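Local coordinates for protein ketosynthase (Streptomyces sp. MSC090213JE08, PDB 6KXD) that probably acts with its partner chain as the ketosynthase/chain length factor pair that builds the polyketide chain of ishigamide, at residues Pro17-Ile22 and Leu249-Ser254; Lys199-Ser204 and Leu235-Gln240; Ala54-Leu59 and Glu206-Ala211; Cys65-Phe70 and Thr88-Val93; Glu256-Ile261 and Val269-Arg274. All coordinates share one frame; numbering follows the deposited sequence.

Contacts 1, 2 and 5 follow connected strands. Strand 20-29 lies between strands 229-240 and 250-259, and contact 1 touches contact 2, their centres 11 Å apart. Contact 5 takes up the far end of the strand it shares with contact 1; the centres of contacts 1 and 5 are 21 Å apart. Contacts 3 and 4 sit on the other side of the chain's centre from contact 1, with their centres 13 Å apart, where loops after strands 50-51 and 63-65 meet the end of strand 199-206 and helix 86-99. Along the chain, contact 1 spans contacts 2, 3 and 4, and contact 5 follows it. Strand 20-29 thus pairs with two strands from much later in the chain, consistent with the family's thiolase-type fold.

Contact 1 (Pro17-Ile22 and Leu249-Ser254); sequences PGTPVI and LAAVLS
Val21 and Ala251 face each other as a non-hydrogen-bonded antiparallel pair, and the backbone bonds lie on both flanks. On one flank Val252 N reaches Pro20 O at 2.8 Å, nearly straight (161°) but tilted from the carbonyl plane; on the other, Ile22 N gives its hydrogen to Ala250 O, also at 2.8 Å. Ile22 O then accepts twice, from Leu249 N at 2.7 Å and weakly from Ala250 N at 3.4 Å. Side chains fill in around this ladder. The Pro20 ring crosses the Val252 side chain at about a right angle, CG 3.9 Å from CB, and Ile22 CG1 comes within 4.3 Å of Val252 CG2. Thr19 (chi1 -70°) sets OG1 beside its own N, where it bonds Pro16 O, and leaves the methyl CG2 to rest 3.6 Å from Val252 O. Further out, Val21 is bonded to Glu239 and Ala251 to Arg372, which places strand 20-29 and strand 250-259 between further strands, while Ile337 and Leu341 of helix 332-344 pack on Ile22. Two residues, Leu249 and Ala250, opposite the single Ile22 make a classic beta bulge, where strand 20-29 pairs with strand 250-259 in a fold consistent with the thiolase-like ketosynthases.

Contact 2 (Lys199-Ser204 and Leu235-Gln240); sequences KYLVGS and LFLVEQ
Tyr200 and Val238 form a hydrogen-bonded antiparallel pair, as do Val202 and Phe236; over the short segments compared, the strand directions differ by 154° and the axes approach to 4.4 Å. Each pair is closed by two backbone bonds; the one from Val238 N to Tyr200 O, at 2.7 Å, is almost linear (175°). Between them Leu201 faces Leu237 across a non-hydrogen-bonded site, and Gly203 faces Leu235 at another. On the face of Tyr200, Val202, Phe236 and Val238, the valines do the touching: both have CG1 anti to the backbone N (chi1 180° in Val202), which leaves CG2 beside that N, and the two CG2 methyls meet at 3.7 Å. The Phe236 ring leans beside the neighbouring strand, its CD2 3.3 Å from Val202 O in an oblique approach. Helix 180-193 packs on Tyr200 and Val202, and helix 86-99 on Leu201 and Leu235 of the other face, so this pair forms part of the buried core of the ketosynthase alpha/beta fold. On that other face Leu201 CD1 meets Leu237 CD2 at 4.2 Å, and Leu235 CD2 lies over the bare backbone of Gly203, 3.7 Å from its CA. Lys199 and Glu239 run side by side in the same direction, with Lys199 CD 3.9 Å from Glu239 OE2. Their charged ends do not meet, Lys199 NZ staying 5.3 Å from Glu239 OE2; the carboxylate is held by Thr23 OG1 and Glu245 N, while NZ has a weak hydrogen bond to Ala109 O and a long, weak ion pair with Glu245.

Contact 3 (Ala54-Leu59 and Glu206-Ala211); sequences AGLGPL and EEFSAA
Leu56 and Leu59 bring their methyls against Phe208 and Ala210, and this apolar packing carries the contact. Leu59 meets Phe208 tip to tip: its CD1 lies at the ring edge, near the plane, 4.1 Å from CZ. Leu56 CD1 arrives obliquely, crossing the ring's direction, 3.8 Å from CE2. Chi1 of -174° puts Phe208 CG anti to the backbone N, and the end of the ring comes nearer the 54-59 loop than the direction of CB would suggest. Leu59 CD2 also touches the ring but packs mainly on Ala210, 3.6 Å from CA and 3.7 Å from CB, so that one leucine spans the aromatic ring and the start of a helix. Ala210 is the first residue of helix 210-219 and Ser209 is its N-cap, with OG accepting from His212 N; the loop therefore covers a capped helix start as strand 199-206 gives way to the helix within the ketosynthase domain. Polar groups play little part directly. Leu56 O comes to 3.4 Å from Ala210 CB without a hydrogen bond, and none joins the two segments. The loop has its own internal tie instead, Gly57 N to Ala54 O at 2.9 Å, which closes the short 3-10 turn that presents Leu56. One bond reaches just past the contact, from Trp214 NE1 of the same helix to Pro58 O, and Phe208 N is hydrogen-bonded to Glu231 OE1.

Contact 4 (Cys65-Phe70 and Thr88-Val93); sequences CTVPGF and TALALV
Phe70 lays one face of its ring under the CD2 methyl of Leu90, a CH-pi contact with CD2 3.9 Å from the ring centroid and 14° off the ring normal. Phe70 is the last residue of a type II beta turn that starts at Val67 and is set against helix 86-99 in the ketosynthase N-terminal region; the helix meets it with Ala89, Leu90 and Val93, which lie along one side of its turns. Gly69, with a positive phi of 72°, takes the third position of that turn, and the chain then comes back so that Val67 and Phe70 both point at the helix. In Phe70, chi1 of -170° puts CG anti to the backbone N, on a CB that is itself directed toward the helix. The ring has further neighbours at its rim: Ala89 CB sits in the ring plane 3.9 Å from CZ, and Val93 CG2, approaching tip to tip, reaches CE1 at 3.7 Å. Val67 slides past Leu90 in the opposite direction, and its CG2 meets the same methyl CD2 at 3.8 Å. That methyl thus touches the Phe70 face and, roughly at right angles to that direction, the Val67 methyl; the packing is apolar, and no hydrogen bond links the segments. Val28 of strand 20-29 touches Val67, Phe70, Leu90 and Val93 alike and adds to this buried cluster, while Ile72 and Leu76 of helix 72-76 pack on Ala89. The backbone of the turn is also held from outside, by a hydrogen bond from Val67 N to Glu231 OE2.

Contact 5 (Glu256-Ile261 and Val269-Arg274); sequences ETRVDI and VTACAR
Arg258 and Ala271 make the flat contact here: the methyl CB lies over one face of the guanidinium, displaced toward its rim, 3.8 Å from NE. A bend at chi3 (64°) places NE for this, and the aliphatic part of the arginine also packs on the helix, CD standing 4.0 Å from Cys272 CB and 3.6 Å from Cys272 N. The sulfur provides a second kind of contact. Cys272 SG, anti to its own backbone N (chi1 -163°), is directed at the strand and lies 3.2 Å from Glu256 O and 3.6 Å from Thr257 N, while Glu256 CB passes 4.1 Å from it. The backbones run nearly antiparallel (157°), axes 7.6 Å apart, with strand 250-259 leading through a short loop into helix 265-280, which runs back alongside it. Val366 and Val368 of the neighbouring strand also pack on Cys272. Thr257, turned from the helix, makes a weak hydrogen bond to Val161 O of the partner chain, so the strand lies between its own helix and the dimer partner. With no hydrogen bond or salt bridge from strand to helix, the pairing rests on methyl, methylene and sulfur contacts, and Ala271 CB covers part of one guanidinium face without offering the charge a partner.

Contact 1 (Pro17-Ile22 and Leu249-Ser254)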
# COMPACT_ATOMS: atom_id res chain seq x y z
N PRO B 17 19.71 3.23 -20.41
CA PRO B 17 19.08 4.54 -20.37
C PRO B 17 17.89 4.40 -19.41
O PRO B 17 17.24 3.34 -19.38
CB PRO B 17 18.71 4.79 -21.84
CG PRO B 17 18.41 3.39 -22.39
CD PRO B 17 19.28 2.44 -21.58
N GLY B 18 17.68 5.42 -18.58
CA GLY B 18 16.59 5.42 -17.58
C GLY B 18 16.82 4.45 -16.42
O GLY B 18 15.85 4.05 -15.78
N THR B 19 18.07 4.06 -16.14
CA THR B 19 18.38 3.26 -14.95
C THR B 19 18.25 4.16 -13.73
O THR B 19 18.79 5.27 -13.67
CB THR B 19 19.77 2.60 -14.98
OG1 THR B 19 19.76 1.57 -15.97
CG2 THR B 19 20.15 2.01 -13.65
N PRO B 20 17.51 3.73 -12.69
CA PRO B 20 17.44 4.53 -11.48
C PRO B 20 18.76 4.47 -10.70
O PRO B 20 19.42 3.44 -10.65
CB PRO B 20 16.24 3.95 -10.72
CG PRO B 20 16.09 2.55 -11.24
CD PRO B 20 16.67 2.52 -12.64
N VAL B 21 19.09 5.61 -10.11
CA VAL B 21 20.22 5.77 -9.32
C VAL B 21 19.77 6.33 -7.99
O VAL B 21 18.90 7.20 -7.93
CB VAL B 21 21.29 6.66 -9.98
CG1 VAL B 21 21.85 5.96 -11.21
CG2 VAL B 21 20.81 8.04 -10.34
N ILE B 22 20.40 5.82 -6.94
CA ILE B 22 20.27 6.40 -5.67
C ILE B 22 21.31 7.52 -5.55
O ILE B 22 22.50 7.24 -5.66
CB ILE B 22 20.48 5.36 -4.59
CG1 ILE B 22 19.42 4.26 -4.66
CG2 ILE B 22 20.54 6.05 -3.26
CD1 ILE B 22 19.69 3.13 -3.68
N LEU B 249 25.20 7.31 -6.08
CA LEU B 249 25.88 6.47 -5.14
C LEU B 249 25.77 5.02 -5.60
O LEU B 249 26.65 4.22 -5.30
CB LEU B 249 25.27 6.62 -3.73
CG LEU B 249 25.07 8.05 -3.25
CD1 LEU B 249 24.47 8.07 -1.85
CD2 LEU B 249 26.40 8.80 -3.26
N ALA B 250 24.66 4.67 -6.28
CA ALA B 250 24.43 3.33 -6.69
C ALA B 250 23.35 3.32 -7.75
O ALA B 250 22.44 4.15 -7.74
CB ALA B 250 24.04 2.46 -5.51
N ALA B 251 23.46 2.37 -8.67
CA ALA B 251 22.47 2.17 -9.70
C ALA B 251 21.66 0.95 -9.31
O ALA B 251 22.24 -0.02 -8.87
CB ALA B 251 23.08 1.97 -11.05
N VAL B 252 20.33 1.07 -9.42
CA VAL B 252 19.45 -0.05 -9.19
C VAL B 252 19.30 -0.81 -10.51
O VAL B 252 18.62 -0.38 -11.42
CB VAL B 252 18.08 0.40 -8.65
CG1 VAL B 252 17.19 -0.80 -8.44
CG2 VAL B 252 18.19 1.23 -7.38
N LEU B 253 20.00 -1.95 -10.60
CA LEU B 253 20.05 -2.75 -11.80
C LEU B 253 18.82 -3.65 -11.92
O LEU B 253 18.36 -3.95 -13.00
CB LEU B 253 21.33 -3.58 -11.76
CG LEU B 253 22.63 -2.79 -11.74
CD1 LEU B 253 23.77 -3.71 -12.11
CD2 LEU B 253 22.59 -1.61 -12.70
N SER B 254 18.35 -4.20 -10.81
CA SER B 254 17.19 -5.03 -10.85
C SER B 254 16.61 -5.16 -9.44
O SER B 254 17.30 -5.04 -8.44
CB SER B 254 17.50 -6.39 -11.38
OG SER B 254 18.36 -7.02 -10.48

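Contact 2 (Lys199-Ser204 and Leu235-Gln240)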
# COMPACT_ATOMS: atom_id res chain seq x y z
N LYS B 199 11.99 12.18 -9.74
CA LYS B 199 12.74 11.85 -8.56
C LYS B 199 11.77 11.17 -7.57
O LYS B 199 10.57 11.39 -7.60
CB LYS B 199 13.30 13.06 -7.83
CG LYS B 199 14.32 13.91 -8.55
CD LYS B 199 14.98 14.88 -7.59
CE LYS B 199 15.31 16.21 -8.24
NZ LYS B 199 14.05 16.88 -8.69
N TYR B 200 12.33 10.37 -6.68
CA TYR B 200 11.55 9.63 -5.72
C TYR B 200 12.27 9.58 -4.41
O TYR B 200 13.48 9.35 -4.36
CB TYR B 200 11.29 8.18 -6.14
CG TYR B 200 9.85 7.88 -6.39
CD1 TYR B 200 8.94 7.66 -5.35
CD2 TYR B 200 9.38 7.83 -7.68
CE1 TYR B 200 7.61 7.40 -5.61
CE2 TYR B 200 8.05 7.56 -7.96
CZ TYR B 200 7.17 7.34 -6.92
OH TYR B 200 5.88 7.11 -7.28
N LEU B 201 11.50 9.80 -3.34
CA LEU B 201 11.87 9.48 -1.99
C LEU B 201 11.32 8.09 -1.74
O LEU B 201 10.14 7.91 -1.89
CB LEU B 201 11.20 10.41 -0.99
CG LEU B 201 11.82 11.75 -0.67
CD1 LEU B 201 11.38 12.75 -1.69
CD2 LEU B 201 11.37 12.20 0.72
N VAL B 202 12.20 7.13 -1.49
CA VAL B 202 11.79 5.74 -1.43
C VAL B 202 12.32 5.23 -0.12
O VAL B 202 13.53 5.39 0.18
CB VAL B 202 12.43 4.87 -2.52
CG1 VAL B 202 11.96 3.41 -2.44
CG2 VAL B 202 12.19 5.43 -3.90
N GLY B 203 11.51 4.46 0.61
CA GLY B 203 12.13 3.86 1.75
C GLY B 203 11.12 3.08 2.52
O GLY B 203 10.06 2.76 1.97
N SER B 204 11.46 2.78 3.77
CA SER B 204 10.53 2.00 4.53
C SER B 204 10.78 2.28 5.99
O SER B 204 11.86 2.80 6.35
CB SER B 204 10.67 0.56 4.09
OG SER B 204 11.95 0.03 4.42
N LEU B 235 15.56 5.94 4.01
CA LEU B 235 15.06 6.58 2.83
C LEU B 235 16.18 6.87 1.84
O LEU B 235 17.32 7.14 2.28
CB LEU B 235 14.43 7.94 3.15
CG LEU B 235 13.20 7.96 4.04
CD1 LEU B 235 12.81 9.41 4.28
CD2 LEU B 235 12.04 7.19 3.40
N PHE B 236 15.81 6.78 0.57
CA PHE B 236 16.67 7.00 -0.57
C PHE B 236 16.08 8.05 -1.48
O PHE B 236 14.85 8.10 -1.70
CB PHE B 236 16.86 5.72 -1.36
CG PHE B 236 17.27 4.64 -0.42
CD1 PHE B 236 18.57 4.61 0.08
CD2 PHE B 236 16.33 3.73 0.03
CE1 PHE B 236 18.93 3.64 0.99
CE2 PHE B 236 16.67 2.81 0.99
CZ PHE B 236 17.98 2.77 1.47
N LEU B 237 16.96 8.90 -2.01
CA LEU B 237 16.57 9.75 -3.08
C LEU B 237 16.96 9.03 -4.37
O LEU B 237 18.15 8.70 -4.56
CB LEU B 237 17.27 11.11 -2.88
CG LEU B 237 16.67 12.25 -3.71
CD1 LEU B 237 16.78 11.98 -5.17
CD2 LEU B 237 15.21 12.46 -3.35
N VAL B 238 15.99 8.70 -5.21
CA VAL B 238 16.19 8.02 -6.47
C VAL B 238 15.90 8.96 -7.64
O VAL B 238 14.90 9.66 -7.66
CB VAL B 238 15.31 6.75 -6.55
CG1 VAL B 238 15.48 6.02 -7.86
CG2 VAL B 238 15.61 5.84 -5.36
N GLU B 239 16.78 8.92 -8.64
CA GLU B 239 16.67 9.75 -9.85
C GLU B 239 16.97 8.87 -11.06
O GLU B 239 17.42 7.73 -10.90
CB GLU B 239 17.67 10.92 -9.79
CG GLU B 239 17.76 11.56 -8.45
CD GLU B 239 18.47 12.89 -8.47
OE1 GLU B 239 19.25 13.15 -7.56
OE2 GLU B 239 18.21 13.66 -9.44
N GLN B 240 16.69 9.39 -12.25
CA GLN B 240 17.06 8.75 -13.50
C GLN B 240 18.52 9.11 -13.75
O GLN B 240 18.95 10.26 -13.48
CB GLN B 240 16.13 9.21 -14.63
CG GLN B 240 14.65 9.08 -14.30
CD GLN B 240 14.03 7.88 -14.96
OE1 GLN B 240 14.26 6.73 -14.59
NE2 GLN B 240 13.21 8.18 -15.95

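Contact 3 (Ala54-Leu59 and Glu206-Ala211)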
# COMPACT_ATOMS: atom_id res chain seq x y z
N ALA B 54 11.09 1.78 30.59
CA ALA B 54 9.98 1.38 31.50
C ALA B 54 8.61 1.87 31.00
O ALA B 54 7.58 1.20 31.21
CB ALA B 54 10.26 1.91 32.89
N GLY B 55 8.61 3.03 30.33
CA GLY B 55 7.41 3.69 29.82
C GLY B 55 6.61 2.85 28.84
O GLY B 55 5.39 2.98 28.77
N LEU B 56 7.29 1.98 28.08
CA LEU B 56 6.62 1.09 27.12
C LEU B 56 5.77 0.02 27.83
O LEU B 56 5.03 -0.71 27.19
CB LEU B 56 7.69 0.45 26.24
CG LEU B 56 8.36 1.42 25.27
CD1 LEU B 56 9.73 0.90 24.84
CD2 LEU B 56 7.48 1.68 24.05
N GLY B 57 5.90 -0.09 29.16
CA GLY B 57 5.14 -1.06 29.92
C GLY B 57 5.71 -2.46 29.71
O GLY B 57 6.76 -2.59 29.09
N PRO B 58 5.04 -3.53 30.20
CA PRO B 58 5.58 -4.88 30.06
C PRO B 58 5.78 -5.20 28.57
O PRO B 58 5.00 -4.73 27.75
CB PRO B 58 4.53 -5.79 30.72
CG PRO B 58 3.26 -4.93 30.81
CD PRO B 58 3.74 -3.50 30.88
N LEU B 59 6.85 -5.94 28.25
CA LEU B 59 7.19 -6.39 26.90
C LEU B 59 7.56 -7.86 26.95
O LEU B 59 7.98 -8.35 27.99
CB LEU B 59 8.38 -5.59 26.36
CG LEU B 59 8.13 -4.11 26.07
CD1 LEU B 59 9.45 -3.40 25.86
CD2 LEU B 59 7.22 -3.92 24.87
N GLU B 206 9.64 1.27 10.38
CA GLU B 206 8.95 0.48 11.36
C GLU B 206 9.17 1.12 12.72
O GLU B 206 10.28 1.44 13.07
CB GLU B 206 9.57 -0.92 11.38
CG GLU B 206 8.81 -1.94 12.22
CD GLU B 206 7.59 -2.57 11.57
OE1 GLU B 206 7.63 -2.91 10.36
OE2 GLU B 206 6.55 -2.66 12.26
N GLU B 207 8.10 1.36 13.46
CA GLU B 207 8.25 1.88 14.78
C GLU B 207 8.35 0.71 15.77
O GLU B 207 7.81 -0.35 15.55
CB GLU B 207 7.08 2.78 15.17
CG GLU B 207 5.81 1.99 15.42
CD GLU B 207 4.57 2.78 15.78
OE1 GLU B 207 4.61 4.04 15.72
OE2 GLU B 207 3.55 2.13 16.05
N PHE B 208 9.07 0.95 16.85
CA PHE B 208 8.99 0.06 17.99
C PHE B 208 7.75 0.47 18.82
O PHE B 208 7.48 1.64 19.03
CB PHE B 208 10.26 0.08 18.84
CG PHE B 208 10.15 -0.96 19.92
CD1 PHE B 208 10.50 -2.28 19.67
CD2 PHE B 208 9.54 -0.66 21.13
CE1 PHE B 208 10.31 -3.25 20.63
CE2 PHE B 208 9.33 -1.65 22.09
CZ PHE B 208 9.74 -2.93 21.84
N SER B 209 6.93 -0.52 19.20
CA SER B 209 5.77 -0.29 20.05
C SER B 209 5.53 -1.55 20.84
O SER B 209 5.85 -2.64 20.37
CB SER B 209 4.51 0.08 19.31
OG SER B 209 4.00 -1.00 18.53
N ALA B 210 5.01 -1.39 22.06
CA ALA B 210 4.61 -2.56 22.86
C ALA B 210 3.62 -3.43 22.06
O ALA B 210 3.69 -4.67 22.08
CB ALA B 210 4.03 -2.11 24.20
N ALA B 211 2.76 -2.81 21.27
CA ALA B 211 1.80 -3.59 20.51
C ALA B 211 2.51 -4.51 19.51
O ALA B 211 2.31 -5.77 19.47
CB ALA B 211 0.79 -2.70 19.86

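Contact 4 (Cys65-Phe70 and Thr88-Val93)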
# COMPACT_ATOMS: atom_id res chain seq x y z
N CYS B 65 16.10 -2.78 20.24
CA CYS B 65 16.94 -1.95 19.46
C CYS B 65 16.14 -0.73 19.02
O CYS B 65 15.68 -0.64 17.87
CB CYS B 65 17.53 -2.69 18.26
SG CYS B 65 18.45 -4.18 18.74
N THR B 66 15.95 0.19 19.96
CA THR B 66 15.25 1.42 19.70
C THR B 66 16.27 2.43 19.16
O THR B 66 17.50 2.29 19.31
CB THR B 66 14.57 1.97 20.97
OG1 THR B 66 15.51 1.79 22.01
CG2 THR B 66 13.27 1.29 21.32
N VAL B 67 15.73 3.48 18.55
CA VAL B 67 16.52 4.62 18.16
C VAL B 67 16.93 5.35 19.43
O VAL B 67 16.08 5.83 20.13
CB VAL B 67 15.74 5.57 17.23
CG1 VAL B 67 16.61 6.70 16.77
CG2 VAL B 67 15.20 4.86 16.01
N PRO B 68 18.23 5.46 19.75
CA PRO B 68 18.66 6.12 20.98
C PRO B 68 18.46 7.64 20.84
O PRO B 68 18.71 8.21 19.76
CB PRO B 68 20.14 5.78 21.04
CG PRO B 68 20.54 5.75 19.58
CD PRO B 68 19.37 5.05 18.91
N GLY B 69 17.98 8.26 21.91
CA GLY B 69 17.89 9.72 21.98
C GLY B 69 16.79 10.26 21.08
O GLY B 69 16.90 11.36 20.56
N PHE B 70 15.75 9.46 20.84
CA PHE B 70 14.73 9.87 19.89
C PHE B 70 13.49 10.37 20.63
O PHE B 70 12.81 9.59 21.23
CB PHE B 70 14.29 8.74 18.95
CG PHE B 70 13.42 9.24 17.83
CD1 PHE B 70 13.98 9.90 16.75
CD2 PHE B 70 12.05 9.09 17.86
CE1 PHE B 70 13.20 10.37 15.71
CE2 PHE B 70 11.26 9.58 16.83
CZ PHE B 70 11.83 10.22 15.76
N THR B 88 5.38 7.76 11.96
CA THR B 88 5.38 8.98 11.20
C THR B 88 6.59 9.81 11.59
O THR B 88 7.26 10.39 10.70
CB THR B 88 4.10 9.79 11.37
OG1 THR B 88 3.01 9.12 10.75
CG2 THR B 88 4.24 11.18 10.77
N ALA B 89 6.85 9.91 12.89
CA ALA B 89 7.96 10.74 13.36
C ALA B 89 9.27 10.25 12.77
O ALA B 89 10.09 11.04 12.31
CB ALA B 89 8.02 10.74 14.86
N LEU B 90 9.46 8.93 12.77
CA LEU B 90 10.70 8.41 12.23
C LEU B 90 10.87 8.76 10.76
O LEU B 90 11.99 9.06 10.30
CB LEU B 90 10.71 6.91 12.39
CG LEU B 90 10.86 6.43 13.83
CD1 LEU B 90 10.47 4.97 13.86
CD2 LEU B 90 12.25 6.66 14.35
N ALA B 91 9.78 8.60 9.99
CA ALA B 91 9.76 8.90 8.58
C ALA B 91 10.09 10.37 8.38
O ALA B 91 10.85 10.72 7.45
CB ALA B 91 8.43 8.59 7.96
N LEU B 92 9.51 11.22 9.24
CA LEU B 92 9.69 12.69 9.02
C LEU B 92 11.14 13.07 9.28
O LEU B 92 11.70 13.84 8.49
CB LEU B 92 8.76 13.52 9.89
CG LEU B 92 7.28 13.39 9.56
CD1 LEU B 92 6.42 14.29 10.44
CD2 LEU B 92 7.00 13.66 8.11
N VAL B 93 11.70 12.54 10.35
CA VAL B 93 13.07 12.84 10.69
C VAL B 93 13.96 12.30 9.58
O VAL B 93 14.84 12.98 9.11
CB VAL B 93 13.48 12.31 12.06
CG1 VAL B 93 14.98 12.56 12.28
CG2 VAL B 93 12.68 12.97 13.17

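Contact 5 (Glu256-Ile261 and Val269-Arg274)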
# COMPACT_ATOMS: atom_id res chain seq x y z
N GLU B 256 13.74 -7.98 -8.02
CA GLU B 256 12.95 -9.09 -8.35
C GLU B 256 12.29 -9.58 -7.06
O GLU B 256 12.81 -9.41 -5.95
CB GLU B 256 13.79 -10.19 -9.01
CG GLU B 256 14.26 -9.84 -10.41
CD GLU B 256 13.17 -9.62 -11.46
OE1 GLU B 256 13.27 -8.63 -12.22
OE2 GLU B 256 12.24 -10.44 -11.51
N THR B 257 11.13 -10.19 -7.26
CA THR B 257 10.32 -10.66 -6.18
C THR B 257 9.70 -11.99 -6.55
O THR B 257 9.48 -12.31 -7.72
CB THR B 257 9.16 -9.71 -5.86
OG1 THR B 257 8.41 -9.63 -7.06
CG2 THR B 257 9.56 -8.31 -5.44
N ARG B 258 9.39 -12.74 -5.49
CA ARG B 258 8.71 -13.98 -5.61
C ARG B 258 7.84 -14.17 -4.37
O ARG B 258 8.05 -13.49 -3.36
CB ARG B 258 9.72 -15.11 -5.70
CG ARG B 258 10.37 -15.24 -7.07
CD ARG B 258 11.22 -16.48 -7.06
NE ARG B 258 10.51 -17.72 -6.90
CZ ARG B 258 10.09 -18.48 -7.90
NH1 ARG B 258 10.01 -17.97 -9.12
NH2 ARG B 258 9.76 -19.74 -7.69
N VAL B 259 6.88 -15.07 -4.47
CA VAL B 259 6.18 -15.50 -3.32
C VAL B 259 6.55 -16.96 -3.08
O VAL B 259 6.53 -17.74 -4.03
CB VAL B 259 4.66 -15.28 -3.43
CG1 VAL B 259 3.93 -15.85 -2.21
CG2 VAL B 259 4.31 -13.82 -3.65
N ASP B 260 6.87 -17.26 -1.83
CA ASP B 260 7.31 -18.57 -1.40
C ASP B 260 6.07 -19.44 -1.13
O ASP B 260 5.81 -19.77 0.01
CB ASP B 260 8.18 -18.47 -0.16
CG ASP B 260 8.64 -19.81 0.40
OD1 ASP B 260 8.59 -20.82 -0.36
OD2 ASP B 260 9.03 -19.84 1.57
N ILE B 261 5.38 -19.85 -2.19
CA ILE B 261 4.11 -20.53 -2.07
C ILE B 261 4.31 -21.98 -1.61
O ILE B 261 3.38 -22.61 -1.11
CB ILE B 261 3.34 -20.47 -3.40
CG1 ILE B 261 4.03 -21.25 -4.52
CG2 ILE B 261 3.09 -19.03 -3.79
CD1 ILE B 261 3.20 -21.31 -5.76
N VAL B 269 14.40 -17.78 -2.36
CA VAL B 269 15.47 -16.79 -2.31
C VAL B 269 16.44 -17.06 -3.46
O VAL B 269 16.83 -16.16 -4.15
CB VAL B 269 16.23 -16.83 -0.99
CG1 VAL B 269 17.48 -15.98 -1.06
CG2 VAL B 269 15.35 -16.41 0.20
N THR B 270 16.86 -18.31 -3.59
CA THR B 270 17.76 -18.71 -4.69
C THR B 270 17.20 -18.31 -6.05
O THR B 270 17.90 -17.67 -6.82
CB THR B 270 18.09 -20.21 -4.63
OG1 THR B 270 18.70 -20.42 -3.36
CG2 THR B 270 18.97 -20.64 -5.78
N ALA B 271 15.92 -18.60 -6.31
CA ALA B 271 15.33 -18.34 -7.58
C ALA B 271 15.23 -16.84 -7.80
O ALA B 271 15.50 -16.35 -8.88
CB ALA B 271 13.97 -18.99 -7.71
N CYS B 272 14.82 -16.13 -6.75
CA CYS B 272 14.67 -14.72 -6.83
C CYS B 272 16.01 -14.02 -7.12
O CYS B 272 16.08 -13.17 -7.99
CB CYS B 272 14.10 -14.21 -5.51
SG CYS B 272 13.43 -12.55 -5.70
N ALA B 273 17.06 -14.42 -6.40
CA ALA B 273 18.40 -13.83 -6.53
C ALA B 273 18.94 -14.13 -7.93
O ALA B 273 19.44 -13.27 -8.62
CB ALA B 273 19.31 -14.35 -5.46
N ARG B 274 18.75 -15.37 -8.39
CA ARG B 274 19.32 -15.72 -9.71
C ARG B 274 18.65 -14.92 -10.82
O ARG B 274 19.33 -14.42 -11.73
CB ARG B 274 19.17 -17.22 -9.99
CG ARG B 274 20.19 -18.02 -9.21
CD ARG B 274 20.31 -19.45 -9.69
NE ARG B 274 21.13 -20.17 -8.74
CZ ARG B 274 22.45 -20.04 -8.60
NH1 ARG B 274 23.20 -19.40 -9.49
NH2 ARG B 274 23.03 -20.58 -7.54